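Local coordinates for RmpD (Hexulose-6-phosphate synthase) (Streptococcus mutans, PDB 3EXR), which is an enzyme of the orotidine 5'-phosphate decarboxylase/HUMPS family, each chain of its two-chain assembly folding as a TIM barrel, at residues A[4-8]-A[212-217]; A[24-29]-A[55-59]; A[84-90]-A[111-117]; A[139-143]-A[157-161]. One frame throughout, in Å; residues are numbered along the deposited sequence.

A TIM barrel shows how chemistry follows position, and these four contacts sample its layers. Interaction 3 lies deepest, its centre about 8 Å from that of the chain; it joins two neighbouring barrel strands by backbone hydrogen bonds and meets interaction 4 on the next strand, where Val116 O and Ile139 N (2.8 Å) probably bond. Interactions 1 and 4, both largely buried, each set a helix against the same sheet, one mainly through apolar side chains and a lysine, the other through a buried aspartate. Interaction 2, the most exposed, sets residues 24-29 against the turn after helix 47-55 around one phenylalanine. Interactions 1 and 3 touch across the barrel through Asn7 and Trp85.

Interaction 1 (A[4-8]-A[212-217]); sequences QLPNL and FKDEIK
Ile216 forms the apolar centre. In its m, t rotamer it places CG2 3.6 Å from Pro6 CD and 4.3 Å from Leu5 CB, while its CD1 lies 4.3 Å from Leu8 CB. One helical turn back, Phe212 (chi1 t) meets Leu8 (t, p) at 3.7 Å between CD2 and CD1. Residues 4-8 are extended, entering strand 7-12, and run antiparallel to the helical segment 212-217: the nearest CA pairs are Leu5-Lys217 (6.9 Å), Pro6-Ile216 (6.7 Å) and Leu8-Lys213 (6.4 Å). Toward the surface, Leu5 CD1 lies 4.0 Å from Lys217 CA. At the polar edge Lys213 (t, p, t, t) bends so that its NZ reaches the chain just before strand 7-12, donating a 2.7 Å hydrogen bond to Pro6 O; the same ammonium has a salt bridge to Asp32, which also accepts from Leu8 N. The first strand, beside the last one, 192-195, is thus covered by helix 205-220, as the last helix of a (beta/alpha)8 barrel packs over the joined first and last strands.

Interaction 2 (A[24-29]-A[55-59]); sequences AVSVGN and LFPDK
This contact sets residues 24-29, on helix 17-27, against the turn that follows helix 47-55. Residues 24-27 are helical; Gly28 has phi/psi -49/-46 and Asn29 -67/-21. Opposite them Leu55 ends helix 47-55, and Phe56 (phi/psi -134/74) leaves it and opens a type I turn to Lys59. The nearest CA pairs are Val25-Leu55 at 7.9 Å and Gly28-Phe56 at 7.4 Å. First come the contacts round Phe56 (chi1 m): its CB points toward residues 24-29, and its ring reaches Ala24 and Gly28. CE1 lies 3.6 Å from Gly28 CA, CE2 4.4 Å from Ala24 CB, and CZ 3.6 Å from Ala24 O, a backbone carbonyl beside the ring. A beta-carbon at position 28 would fall 2.1 Å from Phe56 CZ, so the fit depends on glycine. Val25 CG2 meets Leu55 CD1 at 4.0 Å on the exposed side. Such contacts knit the outer layer of a TIM barrel between successive beta-alpha units; beneath, Phe56 and Lys59 touch Ile34 of strand 33-36. Lys59 (chi1 -137°, chi2 p) brings the polar contacts. Its NZ bonds Val31 O and donates to water 1 at 2.9 Å, which donates to Asn29 O at 2.9 Å. The methylene CE of Lys59 comes within 3.0 Å of Gly28 O.

Interaction 3 (A[84-90]-A[111-117]); sequences DWMTCIC and KGEIQVE
Strands 85-89 and 113-117 run parallel, their axes 4.6 Å apart at closest and crossing at -36°, with five bridges in register from Trp85-Glu113 to Ile89-Glu117. Every second residue carries the pairing. Glu113 N donates to Asp84 O (3.0 Å), Met86 N to Glu113 O (3.0 Å), Gln115 N to Met86 O (2.9 Å), Cys88 N to Gln115 O (2.9 Å) and Glu117 N to Cys88 O (2.9 Å); Cys90 N closes the series with a weak bond to Glu117 O (3.1 Å). The backbones of Trp85 and Thr87 turn instead to strand 60-67. Met86 and Ile114 face outward onto helix 94-107, the crossover of this beta-alpha-beta unit, and Cys88 SG packs 3.8 Å from Ile114 CG2. Trp85 (chi1 m), Thr87 (chi1 p), Glu113, Gln115 (m, t) and Glu117 face the barrel interior. There Thr87 OG1 bonds Asp64 and Lys66 N, Gln115 NE2 bonds Gln137, and Glu113 OE1 pairs with Arg170. Water 2 accepts from Trp85 NE1 (2.9 Å) and donates to Glu113 OE2 (2.8 Å) and Lys111 O (2.6 Å). Asp84 OD2 forms salt bridges with Lys111 NZ (2.9 Å) and Arg53 and accepts from Ile61 N, while OD1 takes Asn108. The charges of Asp84 and Glu113 are thus met by opposite charge, amide or water, whereas Glu117 has a long, weak ion pair with Lys66.

Interaction 4 (A[139-143]-A[157-161]); sequences IYHQS and DLNKV
The end of strand 137-141 and the helical segment 157-161 run almost exactly antiparallel, their axes inclined at 174° and 9.8 Å apart at closest. CA atoms approach most closely at Tyr140-Val161 (7.1 Å) and Gln142-Asp157 (6.7 Å), and past the strand Ser143 stands at the N-cap position of the short helix 144-149. Tyr140, chi1 t, points at the helix and presents one ring face to Val161, whose CG2 sits 4.0 Å from the ring centroid in a CH-pi contact. This is the strand-helix half of a beta-alpha-beta crossover, in which helix 155-167 leads back to strand 170-174 beside the first; Val161 also covers that strand. Asp157 (chi1 m) gathers the polar contacts: OD1 accepts from Tyr140 OH (2.7 Å) and Ser143 OG (2.8 Å), OD2 from Ser143 N (2.8 Å). Water 4 links Asp157 OD2 (2.8 Å) to Gln142 NE2 (3.1 Å). Water 3 lies 3.1 Å from both Tyr140 OH and Lys160 NZ, a lysine that makes a cation-pi contact with Trp122.

Interaction 1 (A[4-8]-A[212-217])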
loop_
_atom_site.group_PDB
_atom_site.type_symbol
_atom_site.label_atom_id
_atom_site.label_comp_id
_atom_site.label_asym_id
_atom_site.label_seq_id
_atom_site.Cartn_x
_atom_site.Cartn_y
_atom_site.Cartn_z
ATOM N N GLN A 4 23.045 -13.443 15.284
ATOM C CA GLN A 4 23.686 -12.429 14.464
ATOM C C GLN A 4 23.413 -11.051 15.054
ATOM O O GLN A 4 22.522 -10.879 15.884
ATOM C CB GLN A 4 23.192 -12.504 13.012
ATOM C CG GLN A 4 21.684 -12.425 12.853
ATOM C CD GLN A 4 21.256 -12.521 11.411
ATOM O OE1 GLN A 4 21.718 -13.404 10.678
ATOM N NE2 GLN A 4 20.375 -11.607 10.985
ATOM N N LEU A 5 24.189 -10.078 14.613
ATOM C CA LEU A 5 23.981 -8.700 15.002
ATOM C C LEU A 5 22.706 -8.144 14.355
ATOM O O LEU A 5 22.270 -8.630 13.302
ATOM C CB LEU A 5 25.144 -7.863 14.516
ATOM C CG LEU A 5 26.510 -8.002 15.187
ATOM C CD1 LEU A 5 27.491 -7.077 14.500
ATOM C CD2 LEU A 5 26.400 -7.661 16.653
ATOM N N PRO A 6 22.113 -7.108 14.953
ATOM C CA PRO A 6 21.042 -6.419 14.213
ATOM C C PRO A 6 21.529 -5.969 12.840
ATOM O O PRO A 6 22.664 -5.502 12.714
ATOM C CB PRO A 6 20.720 -5.202 15.081
ATOM C CG PRO A 6 21.127 -5.652 16.508
ATOM C CD PRO A 6 22.357 -6.516 16.280
ATOM N N ASN A 7 20.644 -6.071 11.841
ATOM C CA ASN A 7 20.923 -5.603 10.502
ATOM C C ASN A 7 20.830 -4.085 10.456
ATOM O O ASN A 7 20.080 -3.478 11.212
ATOM C CB ASN A 7 19.888 -6.154 9.518
ATOM C CG ASN A 7 20.007 -7.646 9.266
ATOM O OD1 ASN A 7 18.978 -8.351 9.244
ATOM N ND2 ASN A 7 21.223 -8.140 9.020
ATOM N N LEU A 8 21.608 -3.483 9.557
ATOM C CA LEU A 8 21.393 -2.137 9.109
ATOM C C LEU A 8 20.712 -2.213 7.744
ATOM O O LEU A 8 21.254 -2.794 6.803
ATOM C CB LEU A 8 22.716 -1.386 8.965
ATOM C CG LEU A 8 22.582 0.002 8.317
ATOM C CD1 LEU A 8 21.535 0.893 8.994
ATOM C CD2 LEU A 8 23.904 0.708 8.248
ATOM N N PHE A 212 27.180 3.709 11.831
ATOM C CA PHE A 212 25.952 3.189 12.401
ATOM C C PHE A 212 26.144 1.692 12.690
ATOM O O PHE A 212 25.846 1.222 13.795
ATOM C CB PHE A 212 24.812 3.433 11.397
ATOM C CG PHE A 212 23.421 3.295 11.964
ATOM C CD1 PHE A 212 22.617 4.413 12.123
ATOM C CD2 PHE A 212 22.880 2.048 12.216
ATOM C CE1 PHE A 212 21.311 4.283 12.604
ATOM C CE2 PHE A 212 21.573 1.916 12.699
ATOM C CZ PHE A 212 20.794 3.048 12.882
ATOM N N LYS A 213 26.707 0.958 11.725
ATOM C CA LYS A 213 26.941 -0.468 11.898
ATOM C C LYS A 213 28.024 -0.727 12.979
ATOM O O LYS A 213 27.926 -1.719 13.736
ATOM C CB LYS A 213 27.269 -1.121 10.540
ATOM C CG LYS A 213 27.418 -2.614 10.568
ATOM C CD LYS A 213 26.067 -3.320 10.495
ATOM C CE LYS A 213 26.182 -4.752 10.976
ATOM N NZ LYS A 213 24.849 -5.413 11.074
ATOM N N ASP A 214 29.027 0.164 13.075
ATOM C CA ASP A 214 30.063 0.063 14.110
ATOM C C ASP A 214 29.415 0.115 15.515
ATOM O O ASP A 214 29.807 -0.610 16.434
ATOM C CB ASP A 214 31.087 1.212 14.003
ATOM C CG ASP A 214 32.076 1.063 12.862
ATOM O OD1 ASP A 214 32.234 -0.028 12.292
ATOM O OD2 ASP A 214 32.748 2.069 12.519
ATOM N N GLU A 215 28.434 0.990 15.682
ATOM C CA GLU A 215 27.765 1.166 16.962
ATOM C C GLU A 215 26.842 -0.015 17.283
ATOM O O GLU A 215 26.742 -0.436 18.437
ATOM C CB GLU A 215 27.015 2.498 16.993
ATOM C CG GLU A 215 26.252 2.764 18.271
ATOM C CD GLU A 215 27.161 3.079 19.471
ATOM O OE1 GLU A 215 28.406 2.927 19.360
ATOM O OE2 GLU A 215 26.612 3.472 20.533
ATOM N N ILE A 216 26.150 -0.537 16.266
ATOM C CA ILE A 216 25.429 -1.798 16.423
ATOM C C ILE A 216 26.397 -2.878 16.943
ATOM O O ILE A 216 26.089 -3.565 17.888
ATOM C CB ILE A 216 24.788 -2.264 15.091
ATOM C CG1 ILE A 216 23.629 -1.344 14.703
ATOM C CG2 ILE A 216 24.337 -3.709 15.205
ATOM C CD1 ILE A 216 23.071 -1.641 13.273
ATOM N N LYS A 217 27.574 -2.987 16.328
ATOM C CA LYS A 217 28.599 -3.953 16.767
ATOM C C LYS A 217 29.056 -3.693 18.204
ATOM O O LYS A 217 29.283 -4.641 18.973
ATOM C CB LYS A 217 29.807 -3.920 15.830
ATOM C CG LYS A 217 30.804 -5.059 16.027
ATOM C CD LYS A 217 31.654 -5.218 14.776
ATOM C CE LYS A 217 32.940 -5.993 15.032
ATOM N NZ LYS A 217 33.697 -6.162 13.742
#

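Interaction 2 (A[24-29]-A[55-59])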
loop_
_atom_site.group_PDB
_atom_site.type_symbol
_atom_site.label_atom_id
_atom_site.label_comp_id
_atom_site.label_asym_id
_atom_site.label_seq_id
_atom_site.Cartn_x
_atom_site.Cartn_y
_atom_site.Cartn_z
ATOM N N ALA A 24 21.154 4.194 -3.210
ATOM C CA ALA A 24 21.533 2.785 -3.023
ATOM C C ALA A 24 22.999 2.535 -3.285
ATOM O O ALA A 24 23.679 1.867 -2.494
ATOM C CB ALA A 24 20.711 1.882 -3.920
ATOM N N VAL A 25 23.495 3.092 -4.375
ATOM C CA VAL A 25 24.910 2.933 -4.718
ATOM C C VAL A 25 25.812 3.596 -3.671
ATOM O O VAL A 25 26.886 3.085 -3.376
ATOM C CB VAL A 25 25.194 3.443 -6.154
ATOM C CG1 VAL A 25 26.714 3.482 -6.447
ATOM C CG2 VAL A 25 24.507 2.543 -7.164
ATOM N N SER A 26 25.360 4.709 -3.090
ATOM C CA SER A 26 26.164 5.438 -2.092
ATOM C C SER A 26 26.411 4.674 -0.804
ATOM O O SER A 26 27.429 4.907 -0.152
ATOM C CB SER A 26 25.552 6.812 -1.778
ATOM O OG SER A 26 24.380 6.724 -0.973
ATOM N N VAL A 27 25.460 3.823 -0.397
ATOM C CA VAL A 27 25.533 3.118 0.889
ATOM C C VAL A 27 25.528 1.594 0.815
ATOM O O VAL A 27 25.786 0.923 1.816
ATOM C CB VAL A 27 24.411 3.542 1.886
ATOM C CG1 VAL A 27 24.448 5.008 2.189
ATOM C CG2 VAL A 27 23.032 3.126 1.426
ATOM N N GLY A 28 25.242 1.050 -0.358
ATOM C CA GLY A 28 24.996 -0.377 -0.522
ATOM C C GLY A 28 26.013 -1.306 0.109
ATOM O O GLY A 28 25.661 -2.257 0.791
ATOM N N ASN A 29 27.285 -1.019 -0.094
ATOM C CA ASN A 29 28.328 -1.892 0.408
ATOM C C ASN A 29 28.403 -1.923 1.930
ATOM O O ASN A 29 28.953 -2.858 2.520
ATOM C CB ASN A 29 29.676 -1.474 -0.174
ATOM C CG ASN A 29 29.821 -1.845 -1.639
ATOM O OD1 ASN A 29 29.014 -2.618 -2.202
ATOM N ND2 ASN A 29 30.867 -1.313 -2.271
ATOM N N LEU A 55 22.870 -4.774 -9.005
ATOM C CA LEU A 55 23.926 -4.038 -8.346
ATOM C C LEU A 55 24.458 -4.759 -7.107
ATOM O O LEU A 55 25.649 -4.614 -6.783
ATOM C CB LEU A 55 23.413 -2.652 -7.929
ATOM C CG LEU A 55 23.171 -1.664 -9.080
ATOM C CD1 LEU A 55 22.316 -0.481 -8.615
ATOM C CD2 LEU A 55 24.512 -1.189 -9.592
ATOM N N PHE A 56 23.571 -5.496 -6.421
ATOM C CA PHE A 56 23.860 -6.106 -5.109
ATOM C C PHE A 56 23.404 -7.578 -5.045
ATOM O O PHE A 56 22.362 -7.906 -4.455
ATOM C CB PHE A 56 23.223 -5.247 -4.022
ATOM C CG PHE A 56 23.727 -3.837 -4.007
ATOM C CD1 PHE A 56 25.004 -3.532 -3.541
ATOM C CD2 PHE A 56 22.939 -2.795 -4.480
ATOM C CE1 PHE A 56 25.476 -2.224 -3.559
ATOM C CE2 PHE A 56 23.419 -1.508 -4.489
ATOM C CZ PHE A 56 24.667 -1.218 -4.024
ATOM N N PRO A 57 24.136 -8.469 -5.715
ATOM C CA PRO A 57 23.715 -9.871 -5.867
ATOM C C PRO A 57 23.502 -10.604 -4.541
ATOM O O PRO A 57 22.671 -11.516 -4.477
ATOM C CB PRO A 57 24.870 -10.518 -6.657
ATOM C CG PRO A 57 25.954 -9.463 -6.766
ATOM C CD PRO A 57 25.364 -8.157 -6.478
ATOM N N ASP A 58 24.205 -10.176 -3.500
ATOM C CA ASP A 58 24.227 -10.926 -2.247
ATOM C C ASP A 58 23.691 -10.124 -1.054
ATOM O O ASP A 58 23.948 -10.464 0.100
ATOM C CB ASP A 58 25.645 -11.450 -1.999
ATOM C CG ASP A 58 26.146 -12.375 -3.134
ATOM O OD1 ASP A 58 25.406 -13.272 -3.602
ATOM O OD2 ASP A 58 27.298 -12.239 -3.588
ATOM N N LYS A 59 22.941 -9.059 -1.323
ATOM C CA LYS A 59 22.353 -8.267 -0.260
ATOM C C LYS A 59 20.926 -8.700 -0.113
ATOM O O LYS A 59 20.321 -9.193 -1.059
ATOM C CB LYS A 59 22.360 -6.784 -0.602
ATOM C CG LYS A 59 22.754 -5.911 0.537
ATOM C CD LYS A 59 24.178 -6.284 1.044
ATOM C CE LYS A 59 25.209 -5.256 0.673
ATOM N NZ LYS A 59 26.334 -5.299 1.636
HETATM O O HOH W 1 29.253 -5.533 1.352
#

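Interaction 3 (A[84-90]-A[111-117])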
loop_
_atom_site.group_PDB
_atom_site.type_symbol
_atom_site.label_atom_id
_atom_site.label_comp_id
_atom_site.label_asym_id
_atom_site.label_seq_id
_atom_site.Cartn_x
_atom_site.Cartn_y
_atom_site.Cartn_z
ATOM N N ASP A 84 13.813 -10.461 -1.739
ATOM C CA ASP A 84 13.826 -11.447 -0.655
ATOM C C ASP A 84 12.635 -11.308 0.289
ATOM O O ASP A 84 11.953 -12.293 0.604
ATOM C CB ASP A 84 15.125 -11.305 0.139
ATOM C CG ASP A 84 16.352 -11.650 -0.694
ATOM O OD1 ASP A 84 16.384 -12.739 -1.342
ATOM O OD2 ASP A 84 17.306 -10.852 -0.695
ATOM N N TRP A 85 12.388 -10.076 0.732
ATOM C CA TRP A 85 11.330 -9.767 1.675
ATOM C C TRP A 85 10.346 -8.843 1.007
ATOM O O TRP A 85 10.743 -7.997 0.233
ATOM C CB TRP A 85 11.864 -9.073 2.918
ATOM C CG TRP A 85 12.870 -9.888 3.680
ATOM C CD1 TRP A 85 13.091 -11.226 3.562
ATOM C CD2 TRP A 85 13.799 -9.409 4.662
ATOM N NE1 TRP A 85 14.094 -11.614 4.417
ATOM C CE2 TRP A 85 14.547 -10.521 5.106
ATOM C CE3 TRP A 85 14.077 -8.148 5.206
ATOM C CZ2 TRP A 85 15.549 -10.412 6.068
ATOM C CZ3 TRP A 85 15.089 -8.032 6.166
ATOM C CH2 TRP A 85 15.813 -9.158 6.578
ATOM N N MET A 86 9.066 -9.041 1.303
ATOM C CA MET A 86 8.029 -8.103 0.883
ATOM C C MET A 86 7.178 -7.708 2.086
ATOM O O MET A 86 6.854 -8.554 2.942
ATOM C CB MET A 86 7.129 -8.709 -0.188
ATOM C CG MET A 86 6.218 -7.684 -0.826
ATOM S SD MET A 86 5.021 -8.312 -1.997
ATOM C CE MET A 86 3.741 -9.017 -0.938
ATOM N N THR A 87 6.777 -6.440 2.141
ATOM C CA THR A 87 5.842 -6.010 3.168
ATOM C C THR A 87 4.375 -6.208 2.786
ATOM O O THR A 87 3.954 -5.977 1.637
ATOM C CB THR A 87 6.069 -4.536 3.592
ATOM O OG1 THR A 87 5.911 -3.667 2.469
ATOM C CG2 THR A 87 7.499 -4.317 4.150
ATOM N N CYS A 88 3.579 -6.596 3.787
ATOM C CA CYS A 88 2.120 -6.514 3.709
ATOM C C CYS A 88 1.683 -5.564 4.795
ATOM O O CYS A 88 2.225 -5.607 5.925
ATOM C CB CYS A 88 1.468 -7.857 3.999
ATOM S SG CYS A 88 1.468 -9.041 2.656
ATOM N N ILE A 89 0.721 -4.701 4.465
ATOM C CA ILE A 89 0.102 -3.849 5.469
ATOM C C ILE A 89 -0.654 -4.755 6.456
ATOM O O ILE A 89 -1.170 -5.809 6.088
ATOM C CB ILE A 89 -0.808 -2.766 4.775
ATOM C CG1 ILE A 89 -1.223 -1.651 5.760
ATOM C CG2 ILE A 89 -1.993 -3.380 4.058
ATOM C CD1 ILE A 89 -0.024 -0.834 6.260
ATOM N N CYS A 90 -0.716 -4.354 7.716
ATOM C CA CYS A 90 -1.329 -5.198 8.739
ATOM C C CYS A 90 -2.831 -5.392 8.528
ATOM O O CYS A 90 -3.422 -6.296 9.117
ATOM C CB CYS A 90 -1.039 -4.627 10.131
ATOM S SG CYS A 90 -1.510 -2.888 10.344
ATOM N N LYS A 111 15.322 -17.549 1.059
ATOM C CA LYS A 111 15.242 -16.275 1.781
ATOM C C LYS A 111 13.846 -15.615 1.792
ATOM O O LYS A 111 13.622 -14.683 2.563
ATOM C CB LYS A 111 16.269 -15.275 1.207
ATOM C CG LYS A 111 17.771 -15.651 1.288
ATOM C CD LYS A 111 18.693 -14.377 1.259
ATOM C CE LYS A 111 19.105 -13.867 -0.189
ATOM N NZ LYS A 111 19.719 -12.431 -0.376
ATOM N N GLY A 112 12.914 -16.092 0.956
ATOM C CA GLY A 112 11.602 -15.465 0.788
ATOM C C GLY A 112 10.768 -15.353 2.047
ATOM O O GLY A 112 10.502 -16.355 2.709
ATOM N N GLU A 113 10.346 -14.133 2.376
ATOM C CA GLU A 113 9.561 -13.871 3.571
ATOM C C GLU A 113 8.652 -12.666 3.410
ATOM O O GLU A 113 8.958 -11.740 2.625
ATOM C CB GLU A 113 10.490 -13.547 4.752
ATOM C CG GLU A 113 11.315 -14.700 5.299
ATOM C CD GLU A 113 11.793 -14.418 6.709
ATOM O OE1 GLU A 113 10.952 -14.087 7.578
ATOM O OE2 GLU A 113 13.013 -14.515 6.932
ATOM N N ILE A 114 7.582 -12.673 4.206
ATOM C CA ILE A 114 6.677 -11.549 4.374
ATOM C C ILE A 114 6.989 -10.837 5.700
ATOM O O ILE A 114 7.376 -11.462 6.713
ATOM C CB ILE A 114 5.204 -12.026 4.305
ATOM C CG1 ILE A 114 4.954 -12.758 2.985
ATOM C CG2 ILE A 114 4.215 -10.873 4.490
ATOM C CD1 ILE A 114 5.234 -11.982 1.734
ATOM N N GLN A 115 6.850 -9.512 5.662
ATOM C CA GLN A 115 6.982 -8.652 6.843
ATOM C C GLN A 115 5.686 -7.870 6.994
ATOM O O GLN A 115 5.194 -7.314 6.023
ATOM C CB GLN A 115 8.121 -7.645 6.648
ATOM C CG GLN A 115 9.473 -8.214 6.215
ATOM C CD GLN A 115 10.507 -7.119 6.063
ATOM O OE1 GLN A 115 10.315 -6.220 5.231
ATOM N NE2 GLN A 115 11.559 -7.138 6.909
ATOM N N VAL A 116 5.175 -7.776 8.220
ATOM C CA VAL A 116 3.962 -7.025 8.490
ATOM C C VAL A 116 4.313 -5.586 8.914
ATOM O O VAL A 116 4.958 -5.327 9.941
ATOM C CB VAL A 116 3.100 -7.651 9.579
ATOM C CG1 VAL A 116 1.788 -6.863 9.732
ATOM C CG2 VAL A 116 2.760 -9.104 9.241
ATOM N N GLU A 117 3.833 -4.640 8.113
ATOM C CA GLU A 117 3.934 -3.206 8.378
ATOM C C GLU A 117 2.842 -2.761 9.341
ATOM O O GLU A 117 1.663 -2.922 9.060
ATOM C CB GLU A 117 3.861 -2.419 7.054
ATOM C CG GLU A 117 5.220 -2.292 6.343
ATOM C CD GLU A 117 6.148 -1.230 6.930
ATOM O OE1 GLU A 117 5.799 -0.633 7.964
ATOM O OE2 GLU A 117 7.230 -0.988 6.356
HETATM O O HOH W 2 14.831 -14.436 4.816
#

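Interaction 4 (A[139-143]-A[157-161])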
loop_
_atom_site.group_PDB
_atom_site.type_symbol
_atom_site.label_atom_id
_atom_site.label_comp_id
_atom_site.label_asym_id
_atom_site.label_seq_id
_atom_site.Cartn_x
_atom_site.Cartn_y
_atom_site.Cartn_z
ATOM N N ILE A 139 7.293 -4.714 11.268
ATOM C CA ILE A 139 7.999 -3.436 11.195
ATOM C C ILE A 139 7.275 -2.439 12.088
ATOM O O ILE A 139 6.117 -2.087 11.835
ATOM C CB ILE A 139 7.980 -2.850 9.745
ATOM C CG1 ILE A 139 8.309 -3.896 8.659
ATOM C CG2 ILE A 139 8.858 -1.630 9.667
ATOM C CD1 ILE A 139 9.571 -4.616 8.837
ATOM N N TYR A 140 7.975 -1.979 13.113
ATOM C CA TYR A 140 7.427 -1.050 14.100
ATOM C C TYR A 140 8.014 0.352 13.894
ATOM O O TYR A 140 9.235 0.501 13.845
ATOM C CB TYR A 140 7.712 -1.556 15.541
ATOM C CG TYR A 140 6.926 -0.820 16.592
ATOM C CD1 TYR A 140 5.756 -1.368 17.124
ATOM C CD2 TYR A 140 7.323 0.450 17.028
ATOM C CE1 TYR A 140 4.990 -0.674 18.054
ATOM C CE2 TYR A 140 6.557 1.157 17.960
ATOM C CZ TYR A 140 5.395 0.576 18.471
ATOM O OH TYR A 140 4.651 1.241 19.401
ATOM N N HIS A 141 7.135 1.355 13.769
ATOM C CA HIS A 141 7.499 2.754 13.564
ATOM C C HIS A 141 7.421 3.538 14.853
ATOM O O HIS A 141 6.449 3.404 15.610
ATOM C CB HIS A 141 6.517 3.408 12.578
ATOM C CG HIS A 141 6.623 2.874 11.185
ATOM N ND1 HIS A 141 6.157 1.629 10.808
ATOM C CD2 HIS A 141 7.152 3.430 10.075
ATOM C CE1 HIS A 141 6.401 1.450 9.522
ATOM N NE2 HIS A 141 7.014 2.526 9.059
ATOM N N GLN A 142 8.417 4.392 15.099
ATOM C CA GLN A 142 8.289 5.324 16.215
ATOM C C GLN A 142 6.955 6.075 16.123
ATOM O O GLN A 142 6.490 6.471 15.035
ATOM C CB GLN A 142 9.442 6.321 16.275
ATOM C CG GLN A 142 9.507 6.948 17.661
ATOM C CD GLN A 142 10.496 8.090 17.813
ATOM O OE1 GLN A 142 11.189 8.473 16.863
ATOM N NE2 GLN A 142 10.558 8.652 19.026
ATOM N N SER A 143 6.302 6.260 17.265
ATOM C CA SER A 143 5.088 7.059 17.306
ATOM C C SER A 143 5.351 8.386 16.597
ATOM O O SER A 143 6.363 9.044 16.884
ATOM C CB SER A 143 4.657 7.263 18.761
ATOM O OG SER A 143 4.105 6.025 19.228
ATOM N N ASP A 157 6.471 2.811 23.299
ATOM C CA ASP A 157 6.927 2.214 22.043
ATOM C C ASP A 157 7.863 1.061 22.330
ATOM O O ASP A 157 7.717 -0.001 21.735
ATOM C CB ASP A 157 7.641 3.230 21.130
ATOM C CG ASP A 157 6.670 4.087 20.267
ATOM O OD1 ASP A 157 5.499 3.724 20.075
ATOM O OD2 ASP A 157 7.071 5.165 19.781
ATOM N N LEU A 158 8.833 1.267 23.236
ATOM C CA LEU A 158 9.753 0.206 23.582
ATOM C C LEU A 158 9.028 -1.042 24.133
ATOM O O LEU A 158 9.381 -2.168 23.799
ATOM C CB LEU A 158 10.852 0.718 24.511
ATOM C CG LEU A 158 11.724 1.767 23.810
ATOM C CD1 LEU A 158 12.618 2.417 24.829
ATOM C CD2 LEU A 158 12.564 1.206 22.675
ATOM N N ASN A 159 8.004 -0.833 24.955
ATOM C CA ASN A 159 7.234 -1.948 25.511
ATOM C C ASN A 159 6.584 -2.812 24.435
ATOM O O ASN A 159 6.534 -4.041 24.556
ATOM C CB ASN A 159 6.138 -1.456 26.447
ATOM C CG ASN A 159 6.654 -1.024 27.803
ATOM O OD1 ASN A 159 5.957 -0.290 28.538
ATOM N ND2 ASN A 159 7.855 -1.460 28.153
ATOM N N LYS A 160 6.056 -2.165 23.411
ATOM C CA LYS A 160 5.400 -2.892 22.325
ATOM C C LYS A 160 6.416 -3.672 21.488
ATOM O O LYS A 160 6.200 -4.824 21.127
ATOM C CB LYS A 160 4.545 -1.948 21.472
ATOM C CG LYS A 160 3.447 -1.235 22.286
ATOM C CD LYS A 160 2.368 -0.629 21.412
ATOM C CE LYS A 160 1.473 -1.691 20.825
ATOM N NZ LYS A 160 0.309 -1.051 20.114
ATOM N N VAL A 161 7.540 -3.036 21.184
ATOM C CA VAL A 161 8.649 -3.737 20.536
ATOM C C VAL A 161 9.047 -4.953 21.348
ATOM O O VAL A 161 9.157 -6.052 20.803
ATOM C CB VAL A 161 9.834 -2.805 20.245
ATOM C CG1 VAL A 161 11.033 -3.601 19.729
ATOM C CG2 VAL A 161 9.392 -1.694 19.243
HETATM O O HOH W 3 1.797 0.973 18.349
HETATM O O HOH W 4 8.498 7.279 20.917
#